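Local coordinates for PA4485 (Pseudomonas aeruginosa, PDB 4AVR), which probably acts as a lytic transglycosylase of the RlpA family, cleaving peptidoglycan with a preference for naked glycan strands that lack stem peptides, at residues Pro37-Val42 with Val54-Arg60; Arg43-Leu47 with Gly78-Ile82; Ala31-Thr35 with Phe63-Ile68; Glu5-Tyr9 with Met81-Gly85. One frame throughout, in Å; residues are numbered along the deposited sequence. Where two conformers were deposited one is given.

From the N terminus, strand 2-8 supplies the first half of contact 4, whose partner, the 81-85 loop, comes so late that the loop it closes spans most of the chain. Contact 3 closes a shorter loop within that span, between the end of strand 30-32 and the start of strand 67-71, and contact 1, the hairpin of strands 41-46 and 52-59, lies within contact 3. Contact 2 starts on the same strand 41-46 and runs forward to 78-82, so it crosses contacts 1 and 3 and ends beside contact 4, sharing Met81 and Ile82 with it. Contacts 1 and 3 join neighbouring barrel strands; contacts 2 and 4 tie the barrel to helix 73-79 and its exit loop.

Contact 1 of 4, residues Pro37-Val42 with Val54-Arg60; sequences PFGARV and VVRINDR
Phe38 and Arg60 make the most distinctive side-chain pairing here: the m rotamer of Phe38 and the m, m start of Arg60 bring ring and guanidinium flat together, centres 4.2 Å apart and planes at 22°, a cation-pi stack. The guanidinium is held in place by hydrogen bonds from NH1 to the backbone O of Leu36 and His33. Ile57 (m, m) fills the middle, its CG1 4.2 Å from Ala40 CB and 3.9 Å from Val42 CG2, while its CG2 lies 4.3 Å from Phe38 CD1. Val42 (t) and Val55 (m) share one sheet face, CB to CG2 4.2 Å; Arg41 and Arg56 take the other. Arg41 (m, t, p) lays its guanidinium over Val54 CG1, 3.7 Å from NH2, whereas Arg56 turns to a salt bridge with Glu22. The backbones run antiparallel: Arg41-Arg56 is a non-hydrogen-bonded pair, and Val42-Val55 a hydrogen-bonded one, with Val42 N to Val55 O and Val55 N to Val42 O both 2.9 Å. Ile57 N donates to Ala40 O (2.9 Å) and Gly39 N to Ile57 O (2.8 Å). A type II turn, Pro37-Ala40, with Gly39 at positive phi, leads into this beta hairpin of the double-psi beta-barrel.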
loop_
_atom_site.group_PDB
_atom_site.type_symbol
_atom_site.label_atom_id
_atom_site.label_comp_id
_atom_site.label_asym_id
_atom_site.label_seq_id
_atom_site.Cartn_x
_atom_site.Cartn_y
_atom_site.Cartn_z
ATOM N N PRO A 37 1.899 -11.612 19.541
ATOM C CA PRO A 37 1.998 -12.937 18.940
ATOM C C PRO A 37 1.143 -13.088 17.678
ATOM O O PRO A 37 0.066 -12.499 17.587
ATOM C CB PRO A 37 1.476 -13.874 20.039
ATOM C CG PRO A 37 1.570 -13.085 21.295
ATOM C CD PRO A 37 1.362 -11.659 20.912
ATOM N N PHE A 38 1.620 -13.861 16.714
ATOM C CA PHE A 38 0.827 -14.146 15.533
ATOM C C PHE A 38 -0.483 -14.817 15.937
ATOM O O PHE A 38 -0.493 -15.750 16.739
ATOM C CB PHE A 38 1.600 -15.014 14.539
ATOM C CG PHE A 38 2.861 -14.391 14.012
ATOM C CD1 PHE A 38 2.886 -13.076 13.572
ATOM C CD2 PHE A 38 4.036 -15.127 13.923
ATOM C CE1 PHE A 38 4.048 -12.513 13.083
ATOM C CE2 PHE A 38 5.203 -14.583 13.434
ATOM C CZ PHE A 38 5.207 -13.273 13.005
ATOM N N GLY A 39 -1.578 -14.308 15.385
ATOM C CA GLY A 39 -2.902 -14.784 15.717
ATOM C C GLY A 39 -3.627 -13.909 16.721
ATOM O O GLY A 39 -4.835 -14.046 16.895
ATOM N N ALA A 40 -2.907 -13.015 17.394
ATOM C CA ALA A 40 -3.529 -12.101 18.354
ATOM C C ALA A 40 -4.594 -11.255 17.663
ATOM O O ALA A 40 -4.387 -10.757 16.568
ATOM C CB ALA A 40 -2.488 -11.194 18.996
ATOM N N ARG A 41 -5.738 -11.110 18.322
ATOM C CA ARG A 41 -6.823 -10.246 17.856
ATOM C C ARG A 41 -6.699 -8.871 18.501
ATOM O O ARG A 41 -6.495 -8.760 19.706
ATOM C CB ARG A 41 -8.202 -10.861 18.161
ATOM C CG ARG A 41 -8.491 -12.128 17.370
ATOM C CD ARG A 41 -9.808 -12.807 17.716
ATOM N NE ARG A 41 -11.003 -12.021 17.375
ATOM C CZ ARG A 41 -11.848 -11.471 18.249
ATOM N NH1 ARG A 41 -11.654 -11.582 19.558
ATOM N NH2 ARG A 41 -12.900 -10.798 17.803
ATOM N N VAL A 42 -6.857 -7.835 17.682
ATOM C CA VAL A 42 -6.681 -6.465 18.105
ATOM C C VAL A 42 -7.826 -5.613 17.577
ATOM O O VAL A 42 -8.098 -5.629 16.374
ATOM C CB VAL A 42 -5.351 -5.925 17.541
ATOM C CG1 VAL A 42 -5.108 -4.479 17.954
ATOM C CG2 VAL A 42 -4.173 -6.808 17.965
ATOM N N VAL A 54 -11.738 -5.281 13.962
ATOM C CA VAL A 54 -10.864 -6.241 14.638
ATOM C C VAL A 54 -10.002 -6.921 13.582
ATOM O O VAL A 54 -10.512 -7.415 12.566
ATOM C CB VAL A 54 -11.672 -7.268 15.437
ATOM C CG1 VAL A 54 -10.746 -8.303 16.059
ATOM C CG2 VAL A 54 -12.477 -6.570 16.523
ATOM N N VAL A 55 -8.696 -6.902 13.814
ATOM C CA VAL A 55 -7.735 -7.566 12.934
ATOM C C VAL A 55 -6.969 -8.631 13.698
ATOM O O VAL A 55 -6.938 -8.645 14.930
ATOM C CB VAL A 55 -6.746 -6.562 12.304
ATOM C CG1 VAL A 55 -7.467 -5.597 11.362
ATOM C CG2 VAL A 55 -5.950 -5.823 13.379
ATOM N N ARG A 56 -6.375 -9.539 12.926
ATOM C CA ARG A 56 -5.547 -10.628 13.434
ATOM C C ARG A 56 -4.104 -10.365 13.010
ATOM O O ARG A 56 -3.839 -10.100 11.832
ATOM C CB ARG A 56 -6.075 -11.923 12.779
ATOM C CG ARG A 56 -5.321 -13.197 13.045
ATOM C CD ARG A 56 -6.054 -14.368 12.397
ATOM N NE ARG A 56 -6.181 -14.295 10.927
ATOM C CZ ARG A 56 -5.256 -14.729 10.076
ATOM N NH1 ARG A 56 -4.120 -15.263 10.515
ATOM N NH2 ARG A 56 -5.469 -14.650 8.774
ATOM N N ILE A 57 -3.151 -10.452 13.940
ATOM C CA ILE A 57 -1.748 -10.174 13.645
ATOM C C ILE A 57 -1.128 -11.355 12.882
ATOM O O ILE A 57 -1.173 -12.497 13.347
ATOM C CB ILE A 57 -0.932 -9.886 14.930
ATOM C CG1 ILE A 57 -1.567 -8.712 15.706
ATOM C CG2 ILE A 57 0.538 -9.651 14.597
ATOM C CD1 ILE A 57 -1.769 -7.437 14.893
ATOM N N ASN A 58 -0.547 -11.072 11.727
ATOM C CA ASN A 58 0.141 -12.108 10.948
ATOM C C ASN A 58 1.451 -11.638 10.328
ATOM O O ASN A 58 1.985 -12.323 9.471
ATOM C CB ASN A 58 -0.787 -12.740 9.889
ATOM C CG ASN A 58 -0.959 -11.861 8.679
ATOM O OD1 ASN A 58 -0.605 -10.685 8.708
ATOM N ND2 ASN A 58 -1.494 -12.433 7.594
ATOM N N ASP A 59 1.986 -10.498 10.760
ATOM C CA ASP A 59 3.190 -9.968 10.136
ATOM C C ASP A 59 3.929 -9.056 11.101
ATOM O O ASP A 59 3.376 -8.635 12.121
ATOM C CB ASP A 59 2.827 -9.212 8.845
ATOM C CG ASP A 59 3.960 -9.148 7.821
ATOM O OD1 ASP A 59 5.051 -9.715 8.034
ATOM O OD2 ASP A 59 3.733 -8.518 6.762
ATOM N N ARG A 60 5.179 -8.774 10.749
ATOM C CA ARG A 60 6.030 -7.837 11.447
ATOM C C ARG A 60 6.171 -6.561 10.631
ATOM O O ARG A 60 5.507 -6.371 9.618
ATOM C CB ARG A 60 7.384 -8.504 11.780
ATOM C CG ARG A 60 7.247 -9.714 12.695
ATOM C CD ARG A 60 6.694 -9.324 14.051
ATOM N NE ARG A 60 6.446 -10.485 14.896
ATOM C CZ ARG A 60 5.428 -10.583 15.756
ATOM N NH1 ARG A 60 4.559 -9.586 15.898
ATOM N NH2 ARG A 60 5.249 -11.689 16.475
#

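Contact 2 of 4, residues Arg43-Leu47 with Gly78-Ile82; sequences RVTNL and GLGMI
Residues 43-46 are extended, the last four residues of strand 41-46, while Gly78 and Leu79 finish helix 73-79. At Gly80 phi turns positive (64°), a value that favours glycine, and the helix closes in a Schellman motif; Met81 and Ile82 then lead the chain away. The closest CA pair is Asn46 CA to Leu79 CA, 6.0 Å, so no backbone pairing forms and side chains meet side chains and main-chain carbonyls. Along the strand the CA-to-CB bonds of Val44 and Asn46 point toward the helix end and that of Thr45 away, as alternation requires. Leu79 (m, t) reaches back with both methyls: CD1 lies 3.9 Å from Val44 CG1, and CD2 3.4 Å from Val44 O and 4.1 Å from Asn46 CB. Asn46, with chi1 t and chi2 near -24°, sends ND2 to the carbonyl left open at the helix end, donating to Leu79 O at 2.9 Å with an N-H...O angle of 147°. Its OD1 is turned to Asp48 N, so the one amide joins the helix terminus to the turn after the strand; Asn49 ND2 is a second donor to Leu79 O. Met81 (p, t, m) stays marginal, its CB 4.1 Å from Asn46 ND2. The helix end packs on strand 41-46 and, through Leu79 on Val53, on strand 52-59; strand 87-93 flanks strand 41-46 on its other side, where Val89 and Ala87 touch Val44 and Asn46.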
loop_
_atom_site.group_PDB
_atom_site.type_symbol
_atom_site.label_atom_id
_atom_site.label_comp_id
_atom_site.label_asym_id
_atom_site.label_seq_id
_atom_site.Cartn_x
_atom_site.Cartn_y
_atom_site.Cartn_z
ATOM N N ARG A 43 -8.494 -4.870 18.464
ATOM C CA ARG A 43 -9.459 -3.865 18.035
ATOM C C ARG A 43 -8.721 -2.568 17.714
ATOM O O ARG A 43 -8.010 -2.027 18.559
ATOM C CB ARG A 43 -10.532 -3.606 19.082
ATOM C CG ARG A 43 -11.595 -2.624 18.584
ATOM C CD ARG A 43 -12.831 -2.584 19.478
ATOM N NE ARG A 43 -13.709 -3.715 19.135
ATOM C CZ ARG A 43 -14.106 -4.711 19.932
ATOM N NH1 ARG A 43 -13.780 -4.769 21.226
ATOM N NH2 ARG A 43 -14.883 -5.662 19.414
ATOM N N VAL A 44 -8.915 -2.087 16.494
ATOM C CA VAL A 44 -8.296 -0.867 16.005
ATOM C C VAL A 44 -9.401 0.171 15.818
ATOM O O VAL A 44 -10.383 -0.104 15.139
ATOM C CB VAL A 44 -7.599 -1.119 14.655
ATOM C CG1 VAL A 44 -6.912 0.143 14.171
ATOM C CG2 VAL A 44 -6.624 -2.275 14.772
ATOM N N THR A 45 -9.228 1.352 16.413
ATOM C CA THR A 45 -10.184 2.442 16.276
ATOM C C THR A 45 -9.491 3.612 15.600
ATOM O O THR A 45 -8.474 4.104 16.083
ATOM C CB THR A 45 -10.717 2.891 17.645
ATOM O OG1 THR A 45 -11.322 1.787 18.311
ATOM C CG2 THR A 45 -11.737 4.023 17.502
ATOM N N ASN A 46 -10.041 4.055 14.477
ATOM C CA ASN A 46 -9.579 5.241 13.785
ATOM C C ASN A 46 -10.039 6.459 14.581
ATOM O O ASN A 46 -11.237 6.696 14.723
ATOM C CB ASN A 46 -10.146 5.263 12.361
ATOM C CG ASN A 46 -9.670 6.438 11.537
ATOM O OD1 ASN A 46 -9.277 7.471 12.063
ATOM N ND2 ASN A 46 -9.721 6.292 10.216
ATOM N N LEU A 47 -9.097 7.203 15.139
ATOM C CA LEU A 47 -9.451 8.320 16.012
ATOM C C LEU A 47 -9.997 9.517 15.248
ATOM O O LEU A 47 -10.612 10.402 15.848
ATOM C CB LEU A 47 -8.273 8.697 16.894
ATOM C CG LEU A 47 -7.900 7.588 17.884
ATOM C CD1 LEU A 47 -6.469 7.749 18.401
ATOM C CD2 LEU A 47 -8.873 7.584 19.038
ATOM N N GLY A 78 -12.816 -0.794 6.338
ATOM C CA GLY A 78 -13.632 -0.769 7.552
ATOM C C GLY A 78 -13.302 0.411 8.460
ATOM O O GLY A 78 -14.168 0.905 9.165
ATOM N N LEU A 79 -12.046 0.854 8.419
ATOM C CA LEU A 79 -11.588 2.002 9.210
ATOM C C LEU A 79 -11.835 3.341 8.524
ATOM O O LEU A 79 -11.600 4.387 9.122
ATOM C CB LEU A 79 -10.108 1.838 9.535
ATOM C CG LEU A 79 -9.784 0.742 10.545
ATOM C CD1 LEU A 79 -8.304 0.387 10.487
ATOM C CD2 LEU A 79 -10.175 1.162 11.951
ATOM N N GLY A 80 -12.303 3.330 7.281
ATOM C CA GLY A 80 -12.505 4.564 6.532
ATOM C C GLY A 80 -11.235 5.335 6.242
ATOM O O GLY A 80 -11.247 6.565 6.192
ATOM N N MET A 81 -10.134 4.618 6.034
ATOM C CA MET A 81 -8.814 5.241 5.860
ATOM C C MET A 81 -8.209 5.064 4.460
ATOM O O MET A 81 -7.033 5.362 4.258
ATOM C CB MET A 81 -7.837 4.780 6.944
ATOM C CG MET A 81 -7.418 3.348 6.846
ATOM S SD MET A 81 -6.390 2.780 8.221
ATOM C CE MET A 81 -4.806 3.370 7.707
ATOM N N ILE A 82 -8.995 4.606 3.496
ATOM C CA ILE A 82 -8.447 4.363 2.155
ATOM C C ILE A 82 -7.913 5.654 1.536
ATOM O O ILE A 82 -6.804 5.667 0.990
ATOM C CB ILE A 82 -9.481 3.678 1.243
ATOM C CG1 ILE A 82 -9.732 2.243 1.724
ATOM C CG2 ILE A 82 -9.048 3.705 -0.217
ATOM C CD1 ILE A 82 -8.566 1.292 1.484
#

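Contact 3 of 4, residues Ala31-Thr35 with Phe63-Ile68; sequences AAHRT and FRRGRI
Phe63 opens the second segment at the periphery, its N 4.3 Å from Arg34 NH2. At Arg64 the chain enters a type II beta turn, Arg64 to Arg67, closed by Arg67 N to Arg64 O at 3.1 Å; Arg64 O also receives a weak bond from Arg34 NH2 (2.9 Å). Arg65 and Gly66 fill the corner, Gly66 at a positive phi that calls for glycine. Arg67 O is the main acceptor: Arg34 NH1 donates to it at 2.7 Å and Arg34 NH2, weakly, at 3.1 Å. The extended m, t, t chain of Arg34 thus sets its guanidinium edge against the turn carbonyls. Arg67's side chain leads away to a salt bridge with Glu5. The closest CA atoms are those of Ile68 and His33, 6.6 Å apart, and His33 CD2 lies 3.5 Å from Ile68 O. One water donates to Ile68 O (2.8 Å) and accepts from Arg34 N and Arg34 NH1 (both 3.0 Å). His33 ND1 accepts from Thr35 N (3.2 Å) and from Leu36 N. The contact bridges the loop leaving strand 30-32 and the turn entering strand 67-71, antiparallel neighbours in the barrel, with Ile68 packed on Val89 and Ile91 of strand 87-93.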
loop_
_atom_site.group_PDB
_atom_site.type_symbol
_atom_site.label_atom_id
_atom_site.label_comp_id
_atom_site.label_asym_id
_atom_site.label_seq_id
_atom_site.Cartn_x
_atom_site.Cartn_y
_atom_site.Cartn_z
ATOM N N ALA A 31 -3.108 -7.802 10.065
ATOM C CA ALA A 31 -2.261 -6.665 10.346
ATOM C C ALA A 31 -0.871 -7.076 10.808
ATOM O O ALA A 31 -0.632 -8.193 11.264
ATOM C CB ALA A 31 -2.910 -5.760 11.392
ATOM N N ALA A 32 0.039 -6.116 10.697
ATOM C CA ALA A 32 1.403 -6.196 11.197
ATOM C C ALA A 32 1.553 -5.424 12.488
ATOM O O ALA A 32 1.051 -4.308 12.600
ATOM C CB ALA A 32 2.374 -5.625 10.176
ATOM N N HIS A 33 2.294 -5.998 13.433
ATOM C CA HIS A 33 2.623 -5.356 14.698
ATOM C C HIS A 33 3.998 -5.833 15.098
ATOM O O HIS A 33 4.391 -6.948 14.760
ATOM C CB HIS A 33 1.578 -5.727 15.745
ATOM C CG HIS A 33 1.725 -4.985 17.051
ATOM N ND1 HIS A 33 2.478 -5.450 18.081
ATOM C CD2 HIS A 33 1.187 -3.781 17.458
ATOM C CE1 HIS A 33 2.402 -4.577 19.095
ATOM N NE2 HIS A 33 1.621 -3.557 18.720
ATOM N N ARG A 34 4.753 -5.017 15.819
ATOM C CA ARG A 34 6.148 -5.381 16.111
ATOM C C ARG A 34 6.314 -6.553 17.057
ATOM O O ARG A 34 7.302 -7.274 16.967
ATOM C CB ARG A 34 6.903 -4.193 16.677
ATOM C CG ARG A 34 7.252 -3.139 15.645
ATOM C CD ARG A 34 7.852 -1.947 16.339
ATOM N NE ARG A 34 8.094 -0.829 15.435
ATOM C CZ ARG A 34 7.165 0.027 15.024
ATOM N NH1 ARG A 34 5.907 -0.116 15.443
ATOM N NH2 ARG A 34 7.488 1.023 14.205
ATOM N N THR A 35 5.381 -6.721 17.987
ATOM C CA THR A 35 5.599 -7.672 19.089
ATOM C C THR A 35 4.449 -8.616 19.426
ATOM O O THR A 35 4.704 -9.663 20.028
ATOM C CB THR A 35 5.993 -6.936 20.390
ATOM O OG1 THR A 35 4.944 -6.031 20.767
ATOM C CG2 THR A 35 7.308 -6.190 20.219
ATOM N N PHE A 63 7.635 -0.271 10.062
ATOM C CA PHE A 63 9.028 0.057 9.788
ATOM C C PHE A 63 9.409 1.534 10.014
ATOM O O PHE A 63 10.522 1.932 9.660
ATOM C CB PHE A 63 9.363 -0.340 8.339
ATOM C CG PHE A 63 9.062 -1.777 8.039
ATOM C CD1 PHE A 63 9.709 -2.785 8.748
ATOM C CD2 PHE A 63 8.113 -2.142 7.086
ATOM C CE1 PHE A 63 9.441 -4.116 8.497
ATOM C CE2 PHE A 63 7.839 -3.473 6.832
ATOM C CZ PHE A 63 8.505 -4.467 7.537
ATOM N N ARG A 64 8.500 2.332 10.579
ATOM C CA ARG A 64 8.790 3.718 10.914
ATOM C C ARG A 64 8.398 4.000 12.370
ATOM O O ARG A 64 7.341 3.558 12.817
ATOM C CB ARG A 64 7.985 4.656 9.991
ATOM C CG ARG A 64 8.367 4.629 8.513
ATOM C CD ARG A 64 9.693 5.317 8.229
ATOM N NE ARG A 64 9.566 6.770 8.267
ATOM C CZ ARG A 64 10.596 7.610 8.259
ATOM N NH1 ARG A 64 11.845 7.150 8.239
ATOM N NH2 ARG A 64 10.379 8.917 8.287
ATOM N N ARG A 65 9.242 4.753 13.091
ATOM C CA ARG A 65 8.929 5.281 14.418
ATOM C C ARG A 65 7.623 6.066 14.320
ATOM O O ARG A 65 7.419 6.838 13.374
ATOM C CB ARG A 65 9.995 6.263 14.909
ATOM C CG ARG A 65 11.388 5.698 15.148
ATOM C CD ARG A 65 12.368 6.830 15.446
ATOM N NE ARG A 65 12.620 7.668 14.270
ATOM C CZ ARG A 65 13.280 8.829 14.277
ATOM N NH1 ARG A 65 13.768 9.335 15.408
ATOM N NH2 ARG A 65 13.453 9.501 13.140
ATOM N N GLY A 66 6.743 5.841 15.285
ATOM C CA GLY A 66 5.452 6.496 15.303
ATOM C C GLY A 66 4.333 5.719 14.642
ATOM O O GLY A 66 3.167 6.055 14.837
ATOM N N ARG A 67 4.689 4.701 13.857
ATOM C CA ARG A 67 3.708 3.836 13.195
ATOM C C ARG A 67 3.556 2.581 14.052
ATOM O O ARG A 67 4.536 1.899 14.328
ATOM C CB ARG A 67 4.150 3.522 11.748
ATOM C CG ARG A 67 3.069 2.861 10.871
ATOM C CD ARG A 67 3.405 2.911 9.385
ATOM N NE ARG A 67 3.652 4.273 8.925
ATOM C CZ ARG A 67 4.519 4.612 7.969
ATOM N NH1 ARG A 67 5.265 3.691 7.357
ATOM N NH2 ARG A 67 4.679 5.903 7.674
ATOM N N ILE A 68 2.321 2.280 14.472
ATOM C CA ILE A 68 2.053 1.184 15.394
ATOM C C ILE A 68 1.498 -0.067 14.722
ATOM O O ILE A 68 1.704 -1.163 15.233
ATOM C CB ILE A 68 1.112 1.670 16.536
ATOM C CG1 ILE A 68 1.126 0.697 17.718
ATOM C CG2 ILE A 68 -0.306 1.945 16.059
ATOM C CD1 ILE A 68 0.440 1.258 18.949
HETATM O O HOH W 1 4.035 -2.195 16.480
#

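Contact 4 of 4, residues Glu5-Tyr9 with Met81-Gly85; sequences EASYY and MIRSG
One direct hydrogen bond joins the segments: Tyr8 OH donates to Ile82 O at 2.8 Å. The p rotamer of Tyr8 carries the ring from the end of strand 2-8 to the 81-85 loop. There the backbone is a single helix-like turn, Ile82 to Ser84, closed by Gly85 N to Met81 O at 2.9 Å; Gly85, at positive phi (84°), ends it. The closest CA pair is Ser7 with Gly85, 6.3 Å. A CH-pi contact sets CD1 of Ile82 (m, m) over the Tyr8 ring face, 4.2 Å from its centroid and 21° off the normal, while Met81 O lies at the ring edge, 3.5 Å from Tyr8 CE2. Apolar contacts gather around Met81 (p, t, m): its CE lies 4.0 Å from Ala6 CB and 4.3 Å from Tyr8 CD2, besides a close van der Waals approach to Ala6 O (3.5 Å). Gly85 O lies 3.6 Å from Tyr8 CD2 and accepts from Ser11 of the second subunit, whose OG also bonds Tyr8 N. The loop after helix 73-79 thus lies beside the end of strand 2-8, before strand 87-93; Ala76 of the helix backs Tyr8, Met81 and Ile82, and Val71 of strand 67-71 touches Tyr8.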
loop_
_atom_site.group_PDB
_atom_site.type_symbol
_atom_site.label_atom_id
_atom_site.label_comp_id
_atom_site.label_asym_id
_atom_site.label_seq_id
_atom_site.Cartn_x
_atom_site.Cartn_y
_atom_site.Cartn_z
ATOM N N GLU A 5 0.258 5.751 14.645
ATOM C CA GLU A 5 -0.227 5.837 13.278
ATOM C C GLU A 5 -0.501 4.447 12.725
ATOM O O GLU A 5 0.297 3.525 12.934
ATOM C CB GLU A 5 0.789 6.574 12.395
ATOM C CG GLU A 5 0.412 6.721 10.927
ATOM C CD GLU A 5 1.545 7.318 10.098
ATOM O OE1 GLU A 5 2.529 6.611 9.795
ATOM O OE2 GLU A 5 1.439 8.503 9.739
ATOM N N ALA A 6 -1.596 4.304 11.996
ATOM C CA ALA A 6 -1.881 3.111 11.182
ATOM C C ALA A 6 -1.652 3.447 9.721
ATOM O O ALA A 6 -1.931 4.554 9.265
ATOM C CB ALA A 6 -3.318 2.635 11.352
ATOM N N SER A 7 -1.188 2.441 8.984
ATOM C CA SER A 7 -1.080 2.482 7.530
ATOM C C SER A 7 -1.794 1.269 6.958
ATOM O O SER A 7 -2.255 0.419 7.709
ATOM C CB SER A 7 0.389 2.423 7.109
ATOM O OG SER A 7 0.867 1.093 7.217
ATOM N N TYR A 8 -1.830 1.168 5.625
ATOM C CA TYR A 8 -2.301 -0.059 4.994
ATOM C C TYR A 8 -1.361 -0.517 3.897
ATOM O O TYR A 8 -0.644 0.269 3.270
ATOM C CB TYR A 8 -3.750 0.029 4.519
ATOM C CG TYR A 8 -4.084 0.940 3.361
ATOM C CD1 TYR A 8 -4.059 0.481 2.053
ATOM C CD2 TYR A 8 -4.527 2.238 3.590
ATOM C CE1 TYR A 8 -4.460 1.301 0.995
ATOM C CE2 TYR A 8 -4.944 3.064 2.571
ATOM C CZ TYR A 8 -4.896 2.593 1.277
ATOM O OH TYR A 8 -5.323 3.400 0.240
ATOM N N TYR A 9 -1.342 -1.828 3.703
ATOM C CA TYR A 9 -0.493 -2.454 2.696
ATOM C C TYR A 9 -0.921 -2.085 1.276
ATOM O O TYR A 9 -2.099 -2.056 0.950
ATOM C CB TYR A 9 -0.612 -3.964 2.770
ATOM C CG TYR A 9 0.040 -4.700 3.924
ATOM C CD1 TYR A 9 -0.483 -4.632 5.203
ATOM C CD2 TYR A 9 1.131 -5.537 3.716
ATOM C CE1 TYR A 9 0.063 -5.365 6.239
ATOM C CE2 TYR A 9 1.672 -6.281 4.747
ATOM C CZ TYR A 9 1.134 -6.190 6.010
ATOM O OH TYR A 9 1.645 -6.934 7.049
ATOM N N MET A 81 -10.134 4.618 6.034
ATOM C CA MET A 81 -8.814 5.241 5.860
ATOM C C MET A 81 -8.209 5.064 4.460
ATOM O O MET A 81 -7.033 5.362 4.258
ATOM C CB MET A 81 -7.837 4.780 6.944
ATOM C CG MET A 81 -7.418 3.348 6.846
ATOM S SD MET A 81 -6.390 2.780 8.221
ATOM C CE MET A 81 -4.806 3.370 7.707
ATOM N N ILE A 82 -8.995 4.606 3.496
ATOM C CA ILE A 82 -8.447 4.363 2.155
ATOM C C ILE A 82 -7.913 5.654 1.536
ATOM O O ILE A 82 -6.804 5.667 0.990
ATOM C CB ILE A 82 -9.481 3.678 1.243
ATOM C CG1 ILE A 82 -9.732 2.243 1.724
ATOM C CG2 ILE A 82 -9.048 3.705 -0.217
ATOM C CD1 ILE A 82 -8.566 1.292 1.484
ATOM N N ARG A 83 -8.699 6.725 1.597
ATOM C CA ARG A 83 -8.281 7.994 0.998
ATOM C C ARG A 83 -7.271 8.736 1.846
ATOM O O ARG A 83 -6.351 9.348 1.304
ATOM C CB ARG A 83 -9.478 8.886 0.693
ATOM C CG ARG A 83 -10.305 8.359 -0.452
ATOM C CD ARG A 83 -11.642 9.083 -0.553
ATOM N NE ARG A 83 -11.550 10.537 -0.700
ATOM C CZ ARG A 83 -12.605 11.339 -0.858
ATOM N NH1 ARG A 83 -13.834 10.834 -0.882
ATOM N NH2 ARG A 83 -12.443 12.649 -0.997
ATOM N N SER A 84 -7.407 8.694 3.173
ATOM C CA SER A 84 -6.436 9.374 4.029
ATOM C C SER A 84 -5.082 8.686 4.012
ATOM O O SER A 84 -4.059 9.342 4.238
ATOM C CB SER A 84 -6.931 9.489 5.463
ATOM O OG SER A 84 -7.110 8.239 6.078
ATOM N N GLY A 85 -5.061 7.381 3.765
ATOM C CA GLY A 85 -3.817 6.615 3.673
ATOM C C GLY A 85 -3.297 6.175 5.028
ATOM O O GLY A 85 -2.977 5.009 5.243
#